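Long-range contacts in hemoglobin-like protein (Methylacidiphilum infernorum, PDB 4NK2), which probably binds oxygen at a heme iron, as a group II truncated hemoglobin, and may serve to carry it: residues V43-K48 / I162-I167; S77-L82 / E131-I136; L62-V67 / R96-V101; C140-L145 / Q188-S193. All blocks are in the same frame, centred on the assembly; numbering follows the deposited sequence.

Contact 1: residues V43-K48 / I162-I167; sequences VFPEVK and IESFSI. With HEM (protoporphyrin IX containing Fe), chain C.
Ser164 holds the center of this contact. Its OG, anti to the backbone N (chi1 178°), donates to Glu46 O at 2.8 Å from above the carbonyl plane, 47° out of it. Val47, with CG1 anti to its own N, brings CG2 to 3.3 Å from the same OG and rests CG1 against Phe165 CB, the two side chains crossing obliquely. A water donates to both Pro45 O and Ser164 O, adding a backbone-to-backbone bridge to the side-chain bond. At the other end Ile167, with CG1 anti to the carbonyl carbon, crosses the Pro45 ring at about a right angle; its CD1 meets Pro45 CG at 3.3 Å, tighter than usual packing. Phe165, with CG anti to its N (chi1 -166°), turns its ring edge to the heme vinyl, CD2 lying 3.4 Å from HEM CBC. Ser166 OG sits in the crowded position and donates to Ile162 O, which also accepts from Ser166 N. Phe165 and Ser166 line the heme pocket of the globin fold; on the outer side of this wall strand 35-48 lies against helix 155-165 and the following 3-10 turn, with Phe44 touching helix 120-124, and pairs antiparallel with a strand of the second subunit.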
# COMPACT_ATOMS: atom_id res chain seq x y z
N VAL A 43 0.49 11.62 0.07
CA VAL A 43 1.54 12.17 -0.80
C VAL A 43 2.94 11.71 -0.35
O VAL A 43 3.20 11.60 0.84
CB VAL A 43 1.51 13.71 -0.78
CG1 VAL A 43 2.51 14.29 -1.78
CG2 VAL A 43 0.12 14.22 -1.09
N PHE A 44 3.82 11.43 -1.31
CA PHE A 44 5.23 11.28 -0.99
C PHE A 44 5.82 12.68 -0.90
O PHE A 44 6.04 13.33 -1.92
CB PHE A 44 5.96 10.49 -2.09
CG PHE A 44 5.51 9.05 -2.21
CD1 PHE A 44 4.79 8.44 -1.19
CD2 PHE A 44 5.81 8.31 -3.35
CE1 PHE A 44 4.37 7.11 -1.31
CE2 PHE A 44 5.39 6.99 -3.48
CZ PHE A 44 4.68 6.39 -2.45
N PRO A 45 6.08 13.16 0.33
CA PRO A 45 6.58 14.54 0.43
C PRO A 45 7.96 14.72 -0.22
O PRO A 45 8.65 13.73 -0.49
CB PRO A 45 6.67 14.78 1.94
CG PRO A 45 6.74 13.42 2.55
CD PRO A 45 5.92 12.53 1.65
N GLU A 46 8.35 15.95 -0.47
CA GLU A 46 9.66 16.24 -1.03
C GLU A 46 10.78 15.56 -0.26
O GLU A 46 10.74 15.53 0.95
CB GLU A 46 9.89 17.75 -1.04
CG GLU A 46 11.13 18.17 -1.75
CD GLU A 46 11.49 19.61 -1.49
OE1 GLU A 46 10.91 20.22 -0.59
OE2 GLU A 46 12.36 20.13 -2.19
N VAL A 47 11.77 15.05 -0.97
CA VAL A 47 12.95 14.44 -0.35
C VAL A 47 14.23 15.22 -0.69
O VAL A 47 14.60 15.36 -1.87
CB VAL A 47 13.16 12.99 -0.77
CG1 VAL A 47 14.45 12.44 -0.15
CG2 VAL A 47 11.98 12.13 -0.35
N LYS A 48 14.93 15.71 0.33
CA LYS A 48 16.20 16.37 0.12
C LYS A 48 17.33 15.42 0.42
O LYS A 48 17.55 15.07 1.55
CB LYS A 48 16.31 17.58 1.02
CG LYS A 48 15.11 18.45 1.04
CD LYS A 48 15.41 19.76 0.37
CE LYS A 48 15.02 20.92 1.22
NZ LYS A 48 15.18 22.18 0.46
N ILE A 162 16.48 10.67 5.50
CA ILE A 162 15.85 9.36 5.72
C ILE A 162 14.40 9.47 6.22
O ILE A 162 13.57 8.61 5.91
CB ILE A 162 16.66 8.44 6.67
CG1 ILE A 162 16.88 9.11 8.04
CG2 ILE A 162 17.99 8.09 6.04
CD1 ILE A 162 17.47 8.17 9.09
N GLU A 163 14.10 10.49 7.03
CA GLU A 163 12.73 10.67 7.53
C GLU A 163 11.75 10.83 6.39
O GLU A 163 10.63 10.31 6.44
CB GLU A 163 12.62 11.90 8.45
CG GLU A 163 11.24 12.04 9.12
CD GLU A 163 10.18 12.70 8.23
OE1 GLU A 163 10.54 13.38 7.23
OE2 GLU A 163 8.97 12.57 8.56
N SER A 164 12.15 11.56 5.35
CA SER A 164 11.24 11.75 4.22
C SER A 164 11.34 10.62 3.20
O SER A 164 10.32 10.15 2.72
CB SER A 164 11.46 13.10 3.54
OG SER A 164 10.60 13.20 2.42
N PHE A 165 12.56 10.20 2.88
CA PHE A 165 12.76 9.18 1.85
C PHE A 165 12.08 7.89 2.27
O PHE A 165 11.54 7.15 1.43
CB PHE A 165 14.25 8.94 1.62
CG PHE A 165 14.56 8.16 0.36
CD1 PHE A 165 13.74 8.26 -0.76
CD2 PHE A 165 15.69 7.35 0.29
CE1 PHE A 165 14.04 7.55 -1.93
CE2 PHE A 165 15.99 6.64 -0.88
CZ PHE A 165 15.16 6.74 -1.98
N SER A 166 12.11 7.60 3.57
CA SER A 166 11.53 6.36 4.09
C SER A 166 10.03 6.28 3.82
O SER A 166 9.46 5.19 3.74
CB SER A 166 11.83 6.20 5.59
OG SER A 166 11.34 7.29 6.36
N ILE A 167 9.37 7.43 3.68
CA ILE A 167 7.93 7.38 3.42
C ILE A 167 7.61 6.62 2.12
O ILE A 167 6.59 5.93 2.03
CB ILE A 167 7.32 8.78 3.37
CG1 ILE A 167 7.46 9.46 4.74
CG2 ILE A 167 5.86 8.69 2.99
CD1 ILE A 167 7.00 10.91 4.74
CHA HEM C . 17.13 -3.47 1.50
CHB HEM C . 13.96 -2.97 5.12
CHC HEM C . 13.78 1.83 4.25
CHD HEM C . 18.10 1.27 2.06
C1A HEM C . 16.23 -3.79 2.48
C2A HEM C . 15.77 -5.13 2.85
C3A HEM C . 14.89 -4.96 3.86
C4A HEM C . 14.76 -3.54 4.15
CMA HEM C . 14.11 -6.06 4.63
CAA HEM C . 16.21 -6.46 2.19
CBA HEM C . 15.16 -6.82 1.12
CGA HEM C . 15.42 -8.08 0.30
O1A HEM C . 14.46 -8.88 0.11
O2A HEM C . 16.56 -8.31 -0.19
C1B HEM C . 13.54 -1.65 5.16
C2B HEM C . 12.42 -1.11 5.92
C3B HEM C . 12.37 0.22 5.68
C4B HEM C . 13.45 0.57 4.76
CMB HEM C . 11.47 -1.89 6.85
CAB HEM C . 11.32 1.17 6.29
CBB HEM C . 11.16 2.39 5.76
C1C HEM C . 14.97 2.12 3.62
C2C HEM C . 15.50 3.44 3.28
C3C HEM C . 16.69 3.27 2.67
C4C HEM C . 16.97 1.85 2.61
CMC HEM C . 14.79 4.78 3.56
CAC HEM C . 17.65 4.36 2.13
CBC HEM C . 17.58 5.63 2.56
C1D HEM C . 18.20 -0.01 1.59
C2D HEM C . 19.15 -0.50 0.59
C3D HEM C . 18.84 -1.98 0.44
C4D HEM C . 17.74 -2.25 1.34
CMD HEM C . 20.26 0.28 -0.15
CAD HEM C . 19.54 -2.97 -0.51
CBD HEM C . 18.89 -2.80 -1.89
CGD HEM C . 19.57 -3.77 -2.83
O1D HEM C . 19.33 -5.00 -2.70
O2D HEM C . 20.36 -3.32 -3.70
NA HEM C . 15.60 -2.86 3.30
NB HEM C . 14.13 -0.59 4.48
NC HEM C . 15.91 1.19 3.19
ND HEM C . 17.40 -1.07 1.99
FE HEM C . 15.70 -0.81 3.17
O HOH W 1 8.85 11.05 0.43

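Contact 2: residues S77-L82 / E131-I136; sequences SKIHYL and EKAREI. With HEM (protoporphyrin IX containing Fe), chain C.
An ST turn opens the loop between helix 53-75 and helix 87-104, and side chains of this turn meet helix 131-147. Ser77 OG, in the crowded position between N and carbonyl carbon (chi1 79°), accepts from Ile79 N at 3.2 Å with an N-H...O angle of 155°, and is also hydrogen-bonded to Leu74 O in the last turn of helix 53-75. A type I beta turn from Ser77 to His80 is closed at the same place by His80 N donating to Ser77 O. With its backbone held in this way, Ile79 points at the helix, CG1 in the crowded position (chi1 56°). It meets Ile136 tip to tip, CG1 lying 3.8 Å from Ile136 CG2, while its CG2 rests 4.0 Å from Ala133 CB. In the 2-on-2 globin fold this joins the loop to the side of a core helix, one that also contributes Trp137, a heme-binding residue near Ile79. An alanine in place of Ile79 would lose the CG1, CG2 and CD1 contacts and would probably let the loop settle less firmly on helix 131-147. Ile136 spreads its branches across the turn: CG2 lies 3.7 Å from Ser77 OG, and CD1 reaches Lys78 CB at 3.9 Å. Farther along the loop, on the 3-10 turn 80-82, Leu82 O comes within 3.5 Å of the heme methyl CMA.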
# COMPACT_ATOMS: atom_id res chain seq x y z
N SER A 77 14.88 -5.24 17.24
CA SER A 77 13.60 -4.51 17.21
C SER A 77 12.43 -5.40 16.83
O SER A 77 12.62 -6.55 16.42
CB SER A 77 13.68 -3.38 16.19
OG SER A 77 13.49 -3.90 14.88
N LYS A 78 11.23 -4.85 16.90
CA LYS A 78 10.02 -5.59 16.57
C LYS A 78 9.83 -5.89 15.09
O LYS A 78 8.91 -6.58 14.73
CB LYS A 78 8.80 -4.86 17.10
CG LYS A 78 8.56 -5.02 18.58
CD LYS A 78 7.64 -3.93 19.09
CE LYS A 78 7.08 -4.25 20.46
NZ LYS A 78 8.13 -4.60 21.45
N ILE A 79 10.70 -5.38 14.23
CA ILE A 79 10.66 -5.80 12.82
C ILE A 79 11.84 -6.69 12.47
O ILE A 79 12.19 -6.85 11.29
CB ILE A 79 10.59 -4.61 11.83
CG1 ILE A 79 11.76 -3.64 12.06
CG2 ILE A 79 9.25 -3.90 11.94
CD1 ILE A 79 11.89 -2.56 10.98
N HIS A 80 12.46 -7.29 13.48
CA HIS A 80 13.58 -8.21 13.28
C HIS A 80 13.25 -9.33 12.31
O HIS A 80 14.08 -9.78 11.55
CB HIS A 80 14.03 -8.80 14.60
CG HIS A 80 13.07 -9.78 15.20
ND1 HIS A 80 13.22 -11.14 15.08
CD2 HIS A 80 11.95 -9.59 15.94
CE1 HIS A 80 12.24 -11.75 15.71
NE2 HIS A 80 11.45 -10.83 16.24
N TYR A 81 11.99 -9.73 12.24
CA TYR A 81 11.56 -10.83 11.40
C TYR A 81 11.74 -10.54 9.92
O TYR A 81 11.70 -11.45 9.12
CB TYR A 81 10.10 -11.19 11.67
CG TYR A 81 9.91 -12.20 12.79
CD1 TYR A 81 10.79 -13.25 12.97
CD2 TYR A 81 8.84 -12.09 13.67
CE1 TYR A 81 10.62 -14.16 13.98
CE2 TYR A 81 8.67 -12.99 14.68
CZ TYR A 81 9.55 -14.02 14.83
OH TYR A 81 9.37 -14.92 15.85
N LEU A 82 11.78 -9.27 9.56
CA LEU A 82 11.87 -8.87 8.15
C LEU A 82 13.26 -9.07 7.56
O LEU A 82 13.43 -9.00 6.33
CB LEU A 82 11.49 -7.40 7.98
CG LEU A 82 10.07 -6.97 8.32
CD1 LEU A 82 9.90 -5.49 8.03
CD2 LEU A 82 9.06 -7.81 7.54
N GLU A 131 3.23 1.26 8.02
CA GLU A 131 3.55 2.54 8.63
C GLU A 131 4.39 2.36 9.88
O GLU A 131 5.39 3.06 10.07
CB GLU A 131 2.27 3.33 8.94
CG GLU A 131 1.37 3.54 7.73
CD GLU A 131 0.42 2.37 7.50
OE1 GLU A 131 0.58 1.31 8.15
OE2 GLU A 131 -0.52 2.53 6.69
N LYS A 132 4.02 1.39 10.71
CA LYS A 132 4.74 1.10 11.94
C LYS A 132 6.16 0.60 11.70
O LYS A 132 7.07 0.97 12.43
CB LYS A 132 3.97 0.07 12.76
CG LYS A 132 4.56 -0.21 14.11
CD LYS A 132 4.46 0.98 15.01
CE LYS A 132 4.57 0.59 16.47
NZ LYS A 132 4.76 1.77 17.35
N ALA A 133 6.34 -0.24 10.69
CA ALA A 133 7.68 -0.68 10.28
C ALA A 133 8.60 0.50 9.98
O ALA A 133 9.77 0.50 10.38
CB ALA A 133 7.57 -1.58 9.08
N ARG A 134 8.09 1.49 9.26
CA ARG A 134 8.90 2.68 8.99
C ARG A 134 9.23 3.42 10.28
O ARG A 134 10.36 3.89 10.44
CB ARG A 134 8.19 3.64 8.02
CG ARG A 134 8.73 5.07 8.14
CD ARG A 134 8.11 6.02 7.11
NE ARG A 134 8.59 7.39 7.29
CZ ARG A 134 7.99 8.31 8.05
NH1 ARG A 134 6.86 8.02 8.69
NH2 ARG A 134 8.52 9.52 8.16
N GLU A 135 8.27 3.52 11.19
CA GLU A 135 8.52 4.23 12.45
C GLU A 135 9.62 3.54 13.24
O GLU A 135 10.52 4.19 13.77
CB GLU A 135 7.25 4.32 13.30
CG GLU A 135 6.16 5.17 12.67
CD GLU A 135 5.06 5.52 13.66
OE1 GLU A 135 5.27 5.37 14.89
OE2 GLU A 135 3.98 5.95 13.21
N ILE A 136 9.55 2.21 13.31
CA ILE A 136 10.55 1.43 14.02
C ILE A 136 11.92 1.51 13.33
O ILE A 136 12.94 1.68 13.99
CB ILE A 136 10.12 -0.05 14.18
CG1 ILE A 136 8.93 -0.17 15.14
CG2 ILE A 136 11.29 -0.90 14.66
CD1 ILE A 136 8.30 -1.58 15.13
CHA HEM C . 17.13 -3.47 1.50
CHB HEM C . 13.96 -2.97 5.12
CHC HEM C . 13.78 1.83 4.25
CHD HEM C . 18.10 1.27 2.06
C1A HEM C . 16.23 -3.79 2.48
C2A HEM C . 15.77 -5.13 2.85
C3A HEM C . 14.89 -4.96 3.86
C4A HEM C . 14.76 -3.54 4.15
CMA HEM C . 14.11 -6.06 4.63
CAA HEM C . 16.21 -6.46 2.19
CBA HEM C . 15.16 -6.82 1.12
CGA HEM C . 15.42 -8.08 0.30
O1A HEM C . 14.46 -8.88 0.11
O2A HEM C . 16.56 -8.31 -0.19
C1B HEM C . 13.54 -1.65 5.16
C2B HEM C . 12.42 -1.11 5.92
C3B HEM C . 12.37 0.22 5.68
C4B HEM C . 13.45 0.57 4.76
CMB HEM C . 11.47 -1.89 6.85
CAB HEM C . 11.32 1.17 6.29
CBB HEM C . 11.16 2.39 5.76
C1C HEM C . 14.97 2.12 3.62
C2C HEM C . 15.50 3.44 3.28
C3C HEM C . 16.69 3.27 2.67
C4C HEM C . 16.97 1.85 2.61
CMC HEM C . 14.79 4.78 3.56
CAC HEM C . 17.65 4.36 2.13
CBC HEM C . 17.58 5.63 2.56
C1D HEM C . 18.20 -0.01 1.59
C2D HEM C . 19.15 -0.50 0.59
C3D HEM C . 18.84 -1.98 0.44
C4D HEM C . 17.74 -2.25 1.34
CMD HEM C . 20.26 0.28 -0.15
CAD HEM C . 19.54 -2.97 -0.51
CBD HEM C . 18.89 -2.80 -1.89
CGD HEM C . 19.57 -3.77 -2.83
O1D HEM C . 19.33 -5.00 -2.70
O2D HEM C . 20.36 -3.32 -3.70
NA HEM C . 15.60 -2.86 3.30
NB HEM C . 14.13 -0.59 4.48
NC HEM C . 15.91 1.19 3.19
ND HEM C . 17.40 -1.07 1.99
FE HEM C . 15.70 -0.81 3.17

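Contact 3: residues L62-V67 / R96-V101; sequences LLRKLV and RSADFV. With HEM (protoporphyrin IX containing Fe), chain C.
A single carboxylate oxygen takes both ends of an arginine: NH1 and NH2 of Arg64 each donate to Asp99 OD1 at 2.9 Å, forming an end-on salt bridge. OD1 lies 3° from the guanidinium plane; the guanidinium and carboxylate planes are 86° apart, NH1 meeting OD1 from above the carboxylate plane and NH2 nearly along the C-O axis. The extended Arg64 chain passes beside Ala98, with NH1 3.6 Å from its CB. In an adjoining apolar layer Val67 CG2 and Val101 CG2 meet tip to tip at 3.6 Å, CG1 of Val67 touches Ser97 CB, and Leu63 CD2 touches Val101 CG1. The axes of segments 62-67 and 96-101 approach to 8.9 Å at 136°, a buried pairing that corresponds to the B and E helices of the 2-on-2 globin fold. An alanine at Arg64 would remove both donors to Asp99 and would probably weaken the link between these helices. Farther out, Glu60 binds Arg64 NE, Lys95 binds Asp99 OD2, and Tyr110 receives the guanidinium in a cation-pi contact. On the heme side of helix 87-104, Arg96 NH1 donates to propionate oxygen HEM O1D at 3.1 Å, and Phe100 CB packs on the methyl CMD.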
# COMPACT_ATOMS: atom_id res chain seq x y z
N LEU A 62 32.92 6.01 9.28
CA LEU A 62 31.81 6.32 10.20
C LEU A 62 30.47 6.00 9.55
O LEU A 62 29.56 5.49 10.21
CB LEU A 62 31.84 7.80 10.57
CG LEU A 62 31.33 8.20 11.96
CD1 LEU A 62 30.91 9.65 12.00
CD2 LEU A 62 30.22 7.33 12.39
N LEU A 63 30.32 6.33 8.28
CA LEU A 63 29.06 6.02 7.60
C LEU A 63 28.84 4.51 7.55
O LEU A 63 27.70 4.04 7.68
CB LEU A 63 29.03 6.64 6.20
CG LEU A 63 28.96 8.18 6.20
CD1 LEU A 63 29.18 8.75 4.81
CD2 LEU A 63 27.61 8.63 6.75
N ARG A 64 29.89 3.74 7.36
CA ARG A 64 29.68 2.29 7.31
C ARG A 64 29.35 1.76 8.71
O ARG A 64 28.55 0.83 8.86
CB ARG A 64 30.90 1.56 6.70
CG ARG A 64 31.22 2.00 5.27
CD ARG A 64 32.23 1.06 4.59
NE ARG A 64 32.36 1.41 3.17
CZ ARG A 64 31.57 0.94 2.21
NH1 ARG A 64 30.60 0.08 2.50
NH2 ARG A 64 31.75 1.32 0.95
N LYS A 65 29.93 2.37 9.73
CA LYS A 65 29.67 1.93 11.10
C LYS A 65 28.25 2.30 11.50
O LYS A 65 27.56 1.52 12.18
CB LYS A 65 30.66 2.56 12.08
CG LYS A 65 30.42 2.14 13.53
CD LYS A 65 31.40 2.87 14.48
CE LYS A 65 31.10 2.49 15.92
NZ LYS A 65 32.16 2.95 16.86
N LEU A 66 27.80 3.48 11.07
CA LEU A 66 26.43 3.93 11.32
C LEU A 66 25.45 2.90 10.78
O LEU A 66 24.49 2.51 11.45
CB LEU A 66 26.19 5.27 10.61
CG LEU A 66 24.74 5.72 10.45
CD1 LEU A 66 24.05 5.91 11.81
CD2 LEU A 66 24.67 7.02 9.62
N VAL A 67 25.69 2.46 9.55
CA VAL A 67 24.78 1.50 8.92
C VAL A 67 24.84 0.18 9.66
O VAL A 67 23.81 -0.45 9.94
CB VAL A 67 25.13 1.32 7.45
CG1 VAL A 67 24.33 0.16 6.84
CG2 VAL A 67 24.85 2.62 6.69
N ARG A 96 25.44 -3.61 0.97
CA ARG A 96 24.66 -2.85 -0.00
C ARG A 96 24.13 -1.55 0.60
O ARG A 96 24.21 -0.50 -0.03
CB ARG A 96 23.46 -3.67 -0.50
CG ARG A 96 23.83 -4.92 -1.28
CD ARG A 96 22.60 -5.74 -1.61
NE ARG A 96 22.97 -7.06 -2.07
CZ ARG A 96 22.10 -7.99 -2.47
NH1 ARG A 96 20.81 -7.73 -2.45
NH2 ARG A 96 22.54 -9.17 -2.88
N SER A 97 23.57 -1.61 1.81
CA SER A 97 23.05 -0.40 2.44
C SER A 97 24.16 0.58 2.73
O SER A 97 23.98 1.80 2.58
CB SER A 97 22.33 -0.73 3.75
OG SER A 97 21.10 -1.37 3.48
N ALA A 98 25.31 0.07 3.15
CA ALA A 98 26.41 0.96 3.51
C ALA A 98 26.97 1.61 2.24
O ALA A 98 27.24 2.83 2.21
CB ALA A 98 27.48 0.22 4.28
N ASP A 99 27.13 0.81 1.18
CA ASP A 99 27.52 1.37 -0.12
C ASP A 99 26.54 2.45 -0.56
O ASP A 99 26.96 3.50 -1.04
CB ASP A 99 27.59 0.30 -1.21
CG ASP A 99 28.75 -0.67 -1.04
OD1 ASP A 99 29.69 -0.37 -0.26
OD2 ASP A 99 28.72 -1.73 -1.70
N PHE A 100 25.25 2.19 -0.42
CA PHE A 100 24.24 3.19 -0.80
C PHE A 100 24.38 4.48 0.02
O PHE A 100 24.39 5.59 -0.52
CB PHE A 100 22.83 2.61 -0.64
CG PHE A 100 21.73 3.54 -1.08
CD1 PHE A 100 21.50 3.79 -2.42
CD2 PHE A 100 20.92 4.16 -0.14
CE1 PHE A 100 20.48 4.65 -2.83
CE2 PHE A 100 19.91 5.03 -0.53
CZ PHE A 100 19.68 5.27 -1.89
N VAL A 101 24.48 4.34 1.33
CA VAL A 101 24.59 5.51 2.21
C VAL A 101 25.85 6.31 1.93
O VAL A 101 25.81 7.55 1.87
CB VAL A 101 24.60 5.09 3.69
CG1 VAL A 101 25.07 6.24 4.58
CG2 VAL A 101 23.19 4.59 4.12
CHA HEM C . 17.13 -3.47 1.50
CHB HEM C . 13.96 -2.97 5.12
CHC HEM C . 13.78 1.83 4.25
CHD HEM C . 18.10 1.27 2.06
C1A HEM C . 16.23 -3.79 2.48
C2A HEM C . 15.77 -5.13 2.85
C3A HEM C . 14.89 -4.96 3.86
C4A HEM C . 14.76 -3.54 4.15
CMA HEM C . 14.11 -6.06 4.63
CAA HEM C . 16.21 -6.46 2.19
CBA HEM C . 15.16 -6.82 1.12
CGA HEM C . 15.42 -8.08 0.30
O1A HEM C . 14.46 -8.88 0.11
O2A HEM C . 16.56 -8.31 -0.19
C1B HEM C . 13.54 -1.65 5.16
C2B HEM C . 12.42 -1.11 5.92
C3B HEM C . 12.37 0.22 5.68
C4B HEM C . 13.45 0.57 4.76
CMB HEM C . 11.47 -1.89 6.85
CAB HEM C . 11.32 1.17 6.29
CBB HEM C . 11.16 2.39 5.76
C1C HEM C . 14.97 2.12 3.62
C2C HEM C . 15.50 3.44 3.28
C3C HEM C . 16.69 3.27 2.67
C4C HEM C . 16.97 1.85 2.61
CMC HEM C . 14.79 4.78 3.56
CAC HEM C . 17.65 4.36 2.13
CBC HEM C . 17.58 5.63 2.56
C1D HEM C . 18.20 -0.01 1.59
C2D HEM C . 19.15 -0.50 0.59
C3D HEM C . 18.84 -1.98 0.44
C4D HEM C . 17.74 -2.25 1.34
CMD HEM C . 20.26 0.28 -0.15
CAD HEM C . 19.54 -2.97 -0.51
CBD HEM C . 18.89 -2.80 -1.89
CGD HEM C . 19.57 -3.77 -2.83
O1D HEM C . 19.33 -5.00 -2.70
O2D HEM C . 20.36 -3.32 -3.70
NA HEM C . 15.60 -2.86 3.30
NB HEM C . 14.13 -0.59 4.48
NC HEM C . 15.91 1.19 3.19
ND HEM C . 17.40 -1.07 1.99
FE HEM C . 15.70 -0.81 3.17

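Contact 4: residues C140-L145 / Q188-S193; sequences CYKHAL and QDFFVS
Phe190 O is gripped twice: Lys146 NZ gives it a hydrogen bond and Ser193 N a weak one. The ring of the same residue, its CG anti to the backbone N (chi1 163°), reaches across to helix 131-147. Lys142 crosses it obliquely, CG 3.5 Å from Phe190 CE2, then bends at chi3 (72°) so that CE sits over the ring center, 4.0 Å from the centroid, as a CH-pi contact. Its NZ follows above the same face, 4.6 Å from the centroid, in cation-pi range. Phe190 turns its edge to the face of the His143 imidazole, a T-shaped pair with centroids 5.2 Å apart; His143 ND1 is hydrogen-bonded to Ala139 O. Phe191 lies beside, its ring edge on Lys142 O, with CE1 3.8 Å from Leu145 CB. With the axes of 140-145 and 188-192 at 36°, this lysine over a phenylalanine face, with its T-shaped imidazole partner, packs the weakly bonded C-terminal helix on helix 131-147 at the surface of the globin fold.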
# COMPACT_ATOMS: atom_id res chain seq x y z
N CYS A 140 15.22 3.15 15.19
CA CYS A 140 16.50 2.45 15.20
C CYS A 140 17.60 3.32 14.63
O CYS A 140 18.76 3.20 15.03
CB CYS A 140 16.41 1.15 14.40
SG CYS A 140 15.46 -0.14 15.24
N TYR A 141 17.27 4.17 13.66
CA TYR A 141 18.29 5.01 13.03
C TYR A 141 18.63 6.18 13.95
O TYR A 141 19.81 6.56 14.07
CB TYR A 141 17.81 5.52 11.68
CG TYR A 141 18.80 5.26 10.57
CD1 TYR A 141 18.39 4.65 9.39
CD2 TYR A 141 20.13 5.63 10.69
CE1 TYR A 141 19.27 4.42 8.36
CE2 TYR A 141 21.03 5.40 9.66
CZ TYR A 141 20.59 4.79 8.50
OH TYR A 141 21.47 4.54 7.46
N LYS A 142 17.61 6.75 14.59
CA LYS A 142 17.84 7.82 15.57
C LYS A 142 18.85 7.35 16.62
O LYS A 142 19.84 8.05 16.91
CB LYS A 142 16.52 8.21 16.25
CG LYS A 142 16.66 9.39 17.24
CD LYS A 142 15.35 9.65 18.00
CE LYS A 142 15.09 8.57 19.03
NZ LYS A 142 13.90 8.88 19.88
N HIS A 143 18.63 6.17 17.18
CA HIS A 143 19.59 5.63 18.14
C HIS A 143 20.98 5.37 17.56
O HIS A 143 21.99 5.70 18.20
CB HIS A 143 19.04 4.38 18.83
CG HIS A 143 17.99 4.70 19.85
ND1 HIS A 143 16.65 4.70 19.56
CD2 HIS A 143 18.10 5.08 21.15
CE1 HIS A 143 15.96 5.04 20.64
NE2 HIS A 143 16.82 5.28 21.62
N ALA A 144 21.04 4.78 16.37
CA ALA A 144 22.35 4.57 15.73
C ALA A 144 23.11 5.89 15.58
O ALA A 144 24.31 5.96 15.87
CB ALA A 144 22.21 3.87 14.36
N LEU A 145 22.43 6.92 15.10
CA LEU A 145 23.05 8.22 14.86
C LEU A 145 23.70 8.74 16.13
O LEU A 145 24.83 9.24 16.10
CB LEU A 145 22.01 9.22 14.34
CG LEU A 145 21.65 9.03 12.86
CD1 LEU A 145 20.38 9.78 12.45
CD2 LEU A 145 22.82 9.45 11.99
N GLN A 188 15.65 16.74 18.34
CA GLN A 188 16.97 17.37 18.40
C GLN A 188 17.59 17.32 19.80
O GLN A 188 18.81 17.17 19.94
CB GLN A 188 16.95 18.80 17.86
CG GLN A 188 15.98 19.75 18.56
CD GLN A 188 15.84 21.06 17.81
OE1 GLN A 188 16.68 21.41 16.96
NE2 GLN A 188 14.78 21.79 18.11
N ASP A 189 16.75 17.44 20.82
CA ASP A 189 17.24 17.42 22.19
C ASP A 189 17.86 16.07 22.52
O ASP A 189 18.88 15.99 23.20
CB ASP A 189 16.12 17.75 23.17
CG ASP A 189 15.69 19.21 23.10
OD1 ASP A 189 14.80 19.60 23.88
OD2 ASP A 189 16.24 19.97 22.26
N PHE A 190 17.25 15.00 22.01
CA PHE A 190 17.74 13.66 22.26
C PHE A 190 19.21 13.48 21.89
O PHE A 190 19.94 12.76 22.58
CB PHE A 190 16.89 12.64 21.49
CG PHE A 190 17.53 11.29 21.34
CD1 PHE A 190 17.46 10.36 22.38
CD2 PHE A 190 18.17 10.94 20.16
CE1 PHE A 190 18.05 9.10 22.24
CE2 PHE A 190 18.77 9.69 20.02
CZ PHE A 190 18.70 8.76 21.06
N PHE A 191 19.66 14.12 20.82
CA PHE A 191 21.02 13.89 20.33
C PHE A 191 22.07 14.57 21.18
O PHE A 191 23.25 14.25 21.11
CB PHE A 191 21.17 14.37 18.89
CG PHE A 191 20.42 13.53 17.90
CD1 PHE A 191 20.78 12.21 17.69
CD2 PHE A 191 19.35 14.06 17.20
CE1 PHE A 191 20.10 11.43 16.78
CE2 PHE A 191 18.66 13.29 16.29
CZ PHE A 191 19.03 11.97 16.08
N VAL A 192 21.61 15.50 22.01
CA VAL A 192 22.52 16.39 22.71
C VAL A 192 22.33 16.15 24.22
O VAL A 192 22.92 16.82 25.06
CB VAL A 192 22.28 17.83 22.22
CG1 VAL A 192 21.73 18.70 23.30
CG2 VAL A 192 23.54 18.38 21.59
N SER A 193 21.51 15.15 24.50
CA SER A 193 21.42 14.49 25.78
C SER A 193 20.01 14.49 26.31
O SER A 193 19.36 13.47 26.27
CB SER A 193 22.38 15.08 26.80
OG SER A 193 22.88 14.07 27.64
OXT SER A 193 19.50 15.53 26.75

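In the fold
Contacts 1, 2 and 3 all touch the heme, whereas contact 4 stands back, the side chain of Leu145 about 11 Å from the heme. Contacts 1 and 2 are joined by Arg134: its NE lies 2.9 Å from Ser166 OG, a probable hydrogen bond, and its NH2 forms a salt bridge with Glu163 OE2 at 3.1 Å. Contact 3 meets contact 1 where Phe100 CZ packs 4.1 Å from Phe165 CE2, next to the heme. Leu66 of contact 3 packs on Tyr141, Ala144 and Leu145 of contact 4, and Ile162 CD1 of contact 1 lies 3.5 Å from Tyr141 CG. Contacts 2 and 4 share helix 131-147, and Ser77 CB of contact 2 lies 3.8 Å from Cys140 SG of contact 4. The nearest atoms of contacts 2 and 3 are about 11 Å apart.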